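Local coordinates for metal-dependent hydrolase (Lactobacillus plantarum, PDB 2F6K), which probably acts as a metal-dependent decarboxylase of the amidohydrolase family, converting aminocarboxymuconate semialdehyde, an intermediate of tryptophan breakdown, to aminomuconate semialdehyde, at residues 8-12 / 32-36. Residues are numbered along the deposited sequence; the frame is centred on the assembly and turned at random.
Sequences THYLP and TPEWT. With MN (manganese (II) ion), chain C.
Both segments run extended: residues 8-12 lead from strand 3-9 to Pro12, N-cap of the next helix, while residues 32-36 form an irregular loop ending at Thr36, N-cap of helix 37-46. The nearest CA atoms across the segments are those of Leu11 and Trp35, 6.4 Å apart. No direct hydrogen bond joins the two; instead one water donates to Leu11 O (2.8 Å) and Trp35 O (3.1 Å). Trp35, chi1 t, lays its indole against residues 8-12. Tyr10 CB sits over the six-membered ring, 3.5 Å from its centroid and 21° off the normal, a CH-pi contact, and Leu11 N lies 3.4 Å from Trp35 CE3. With chi1 p, Tyr10 sends its phenol away, where Tyr10 OH is hydrogen-bonded to Ala76 O. Trp35 NE1 is hydrogen-bonded to Thr40. Leu11 (chi1 m, chi2 p) reaches along the loop, its CD2 3.7 Å from Thr32 CG2, its CD1 4.1 Å from Trp35 CB. His9 turns the other way, NE2 binding manganese at 2.3 Å, as the second histidine of the HxH motif of strand 3-9; His7, His154 and Asp266 complete the protein ligands. The example illustrates how, in metal-dependent TIM barrels, one short segment can present a metal ligand while its neighbours pack on an adjoining loop: the chemistry divides into polar coordination at His9, and dispersion plus one bridging water at Tyr10 and Leu11.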
ATOM      1  N   THR A   8      18.186  23.705  -9.225  1.00 29.19           N
ATOM      2  CA  THR A   8      19.511  23.131  -9.367  1.00 29.14           C
ATOM      3  C   THR A   8      19.862  22.589  -7.976  1.00 29.40           C
ATOM      4  O   THR A   8      19.443  23.160  -6.963  1.00 30.86           O
ATOM      5  CB  THR A   8      20.500  24.216  -9.878  1.00 28.59           C
ATOM      6  OG1 THR A   8      21.833  23.702  -9.851  1.00 27.97           O
ATOM      7  CG2 THR A   8      20.398  25.486  -9.040  1.00 27.71           C
ATOM      8  N   HIS A   9      20.614  21.492  -7.914  1.00 28.69           N
ATOM      9  CA  HIS A   9      20.900  20.881  -6.614  1.00 29.70           C
ATOM     10  C   HIS A   9      22.349  20.710  -6.146  1.00 31.04           C
ATOM     11  O   HIS A   9      23.304  20.817  -6.923  1.00 29.75           O
ATOM     12  CB  HIS A   9      20.230  19.507  -6.547  1.00 27.77           C
ATOM     13  CG  HIS A   9      18.772  19.513  -6.893  1.00 26.65           C
ATOM     14  ND1 HIS A   9      17.830  20.184  -6.146  1.00 28.49           N
ATOM     15  CD2 HIS A   9      18.092  18.901  -7.893  1.00 28.71           C
ATOM     16  CE1 HIS A   9      16.632  19.987  -6.671  1.00 29.55           C
ATOM     17  NE2 HIS A   9      16.762  19.211  -7.732  1.00 27.06           N
ATOM     18  N   TYR A  10      22.484  20.424  -4.852  1.00 29.83           N
ATOM     19  CA  TYR A  10      23.781  20.185  -4.227  1.00 29.89           C
ATOM     20  C   TYR A  10      23.619  18.990  -3.290  1.00 30.31           C
ATOM     21  O   TYR A  10      22.507  18.678  -2.873  1.00 28.62           O
ATOM     22  CB  TYR A  10      24.254  21.419  -3.443  1.00 31.41           C
ATOM     23  CG  TYR A  10      23.402  21.806  -2.247  1.00 30.85           C
ATOM     24  CD1 TYR A  10      23.923  21.769  -0.955  1.00 32.69           C
ATOM     25  CD2 TYR A  10      22.085  22.224  -2.410  1.00 34.60           C
ATOM     26  CE1 TYR A  10      23.153  22.140   0.150  1.00 30.30           C
ATOM     27  CE2 TYR A  10      21.309  22.596  -1.309  1.00 34.12           C
ATOM     28  CZ  TYR A  10      21.850  22.552  -0.036  1.00 31.67           C
ATOM     29  OH  TYR A  10      21.087  22.926   1.045  1.00 35.32           O
ATOM     30  N   LEU A  11      24.718  18.308  -2.976  1.00 31.60           N
ATOM     31  CA  LEU A  11      24.648  17.148  -2.092  1.00 31.09           C
ATOM     32  C   LEU A  11      25.681  17.175  -0.971  1.00 31.51           C
ATOM     33  O   LEU A  11      26.851  16.882  -1.197  1.00 31.03           O
ATOM     34  CB  LEU A  11      24.816  15.846  -2.892  1.00 29.29           C
ATOM     35  CG  LEU A  11      23.675  15.416  -3.826  1.00 32.27           C
ATOM     36  CD1 LEU A  11      23.663  16.270  -5.084  1.00 28.69           C
ATOM     37  CD2 LEU A  11      23.847  13.962  -4.206  1.00 28.53           C
ATOM     38  N   PRO A  12      25.259  17.549   0.254  1.00 32.83           N
ATOM     39  CA  PRO A  12      26.166  17.599   1.407  1.00 33.43           C
ATOM     40  C   PRO A  12      26.745  16.197   1.631  1.00 33.68           C
ATOM     41  O   PRO A  12      26.084  15.191   1.353  1.00 32.06           O
ATOM     42  CB  PRO A  12      25.243  18.019   2.553  1.00 33.99           C
ATOM     43  CG  PRO A  12      24.235  18.888   1.872  1.00 35.49           C
ATOM     44  CD  PRO A  12      23.933  18.088   0.609  1.00 34.04           C
ATOM     45  N   THR A  32      22.483   8.055  -7.581  1.00 40.04           N
ATOM     46  CA  THR A  32      22.917   9.294  -6.955  1.00 38.54           C
ATOM     47  C   THR A  32      24.099   9.881  -7.712  1.00 38.70           C
ATOM     48  O   THR A  32      25.109   9.211  -7.921  1.00 38.97           O
ATOM     49  CB  THR A  32      23.310   9.058  -5.484  1.00 37.48           C
ATOM     50  OG1 THR A  32      22.150   8.636  -4.759  1.00 37.21           O
ATOM     51  CG2 THR A  32      23.845  10.341  -4.846  1.00 33.26           C
ATOM     52  N   PRO A  33      23.983  11.147  -8.138  1.00 38.34           N
ATOM     53  CA  PRO A  33      25.045  11.832  -8.882  1.00 38.66           C
ATOM     54  C   PRO A  33      26.166  12.391  -8.010  1.00 37.72           C
ATOM     55  O   PRO A  33      25.945  12.718  -6.841  1.00 38.32           O
ATOM     56  CB  PRO A  33      24.281  12.934  -9.613  1.00 38.29           C
ATOM     57  CG  PRO A  33      23.246  13.310  -8.614  1.00 39.31           C
ATOM     58  CD  PRO A  33      22.759  11.970  -8.095  1.00 37.13           C
ATOM     59  N   GLU A  34      27.369  12.486  -8.576  1.00 37.94           N
ATOM     60  CA  GLU A  34      28.509  13.045  -7.851  1.00 39.83           C
ATOM     61  C   GLU A  34      28.397  14.563  -7.952  1.00 40.55           C
ATOM     62  O   GLU A  34      27.878  15.088  -8.939  1.00 41.54           O
ATOM     63  CB  GLU A  34      29.832  12.586  -8.460  1.00 39.65           C
ATOM     64  CG  GLU A  34      30.017  11.087  -8.474  1.00 43.01           C
ATOM     65  CD  GLU A  34      31.403  10.676  -8.928  1.00 45.22           C
ATOM     66  OE1 GLU A  34      31.950  11.331  -9.845  1.00 47.35           O
ATOM     67  OE2 GLU A  34      31.941   9.691  -8.376  1.00 45.57           O
ATOM     68  N   TRP A  35      28.890  15.273  -6.942  1.00 39.55           N
ATOM     69  CA  TRP A  35      28.777  16.720  -6.951  1.00 37.67           C
ATOM     70  C   TRP A  35      29.741  17.453  -6.021  1.00 36.14           C
ATOM     71  O   TRP A  35      30.096  16.956  -4.955  1.00 36.18           O
ATOM     72  CB  TRP A  35      27.343  17.109  -6.572  1.00 37.71           C
ATOM     73  CG  TRP A  35      27.112  18.578  -6.515  1.00 38.12           C
ATOM     74  CD1 TRP A  35      26.671  19.381  -7.528  1.00 39.20           C
ATOM     75  CD2 TRP A  35      27.362  19.442  -5.399  1.00 39.46           C
ATOM     76  NE1 TRP A  35      26.633  20.692  -7.115  1.00 38.74           N
ATOM     77  CE2 TRP A  35      27.054  20.759  -5.813  1.00 40.61           C
ATOM     78  CE3 TRP A  35      27.822  19.233  -4.092  1.00 39.33           C
ATOM     79  CZ2 TRP A  35      27.189  21.864  -4.961  1.00 39.93           C
ATOM     80  CZ3 TRP A  35      27.959  20.332  -3.244  1.00 38.31           C
ATOM     81  CH2 TRP A  35      27.643  21.631  -3.686  1.00 41.67           C
ATOM     82  N   THR A  36      30.155  18.640  -6.450  1.00 35.82           N
ATOM     83  CA  THR A  36      31.022  19.521  -5.674  1.00 32.80           C
ATOM     84  C   THR A  36      30.558  20.893  -6.121  1.00 31.58           C
ATOM     85  O   THR A  36      29.878  21.011  -7.130  1.00 32.68           O
ATOM     86  CB  THR A  36      32.534  19.393  -6.029  1.00 31.05           C
ATOM     87  OG1 THR A  36      32.767  19.895  -7.354  1.00 28.13           O
ATOM     88  CG2 THR A  36      33.000  17.947  -5.920  1.00 23.59           C
TER
HETATM   89 MN    MN C 402      15.096  18.289  -8.977  1.00 26.54          MN
HETATM   90  O   HOH W   1      28.615  15.389  -2.723  1.00 47.19           O
HETATM   91  O   HOH W   2      13.895  17.076 -10.176  1.00 19.83           O
HETATM   92  O   HOH W   3      16.244  16.359  -8.456  1.00 34.63           O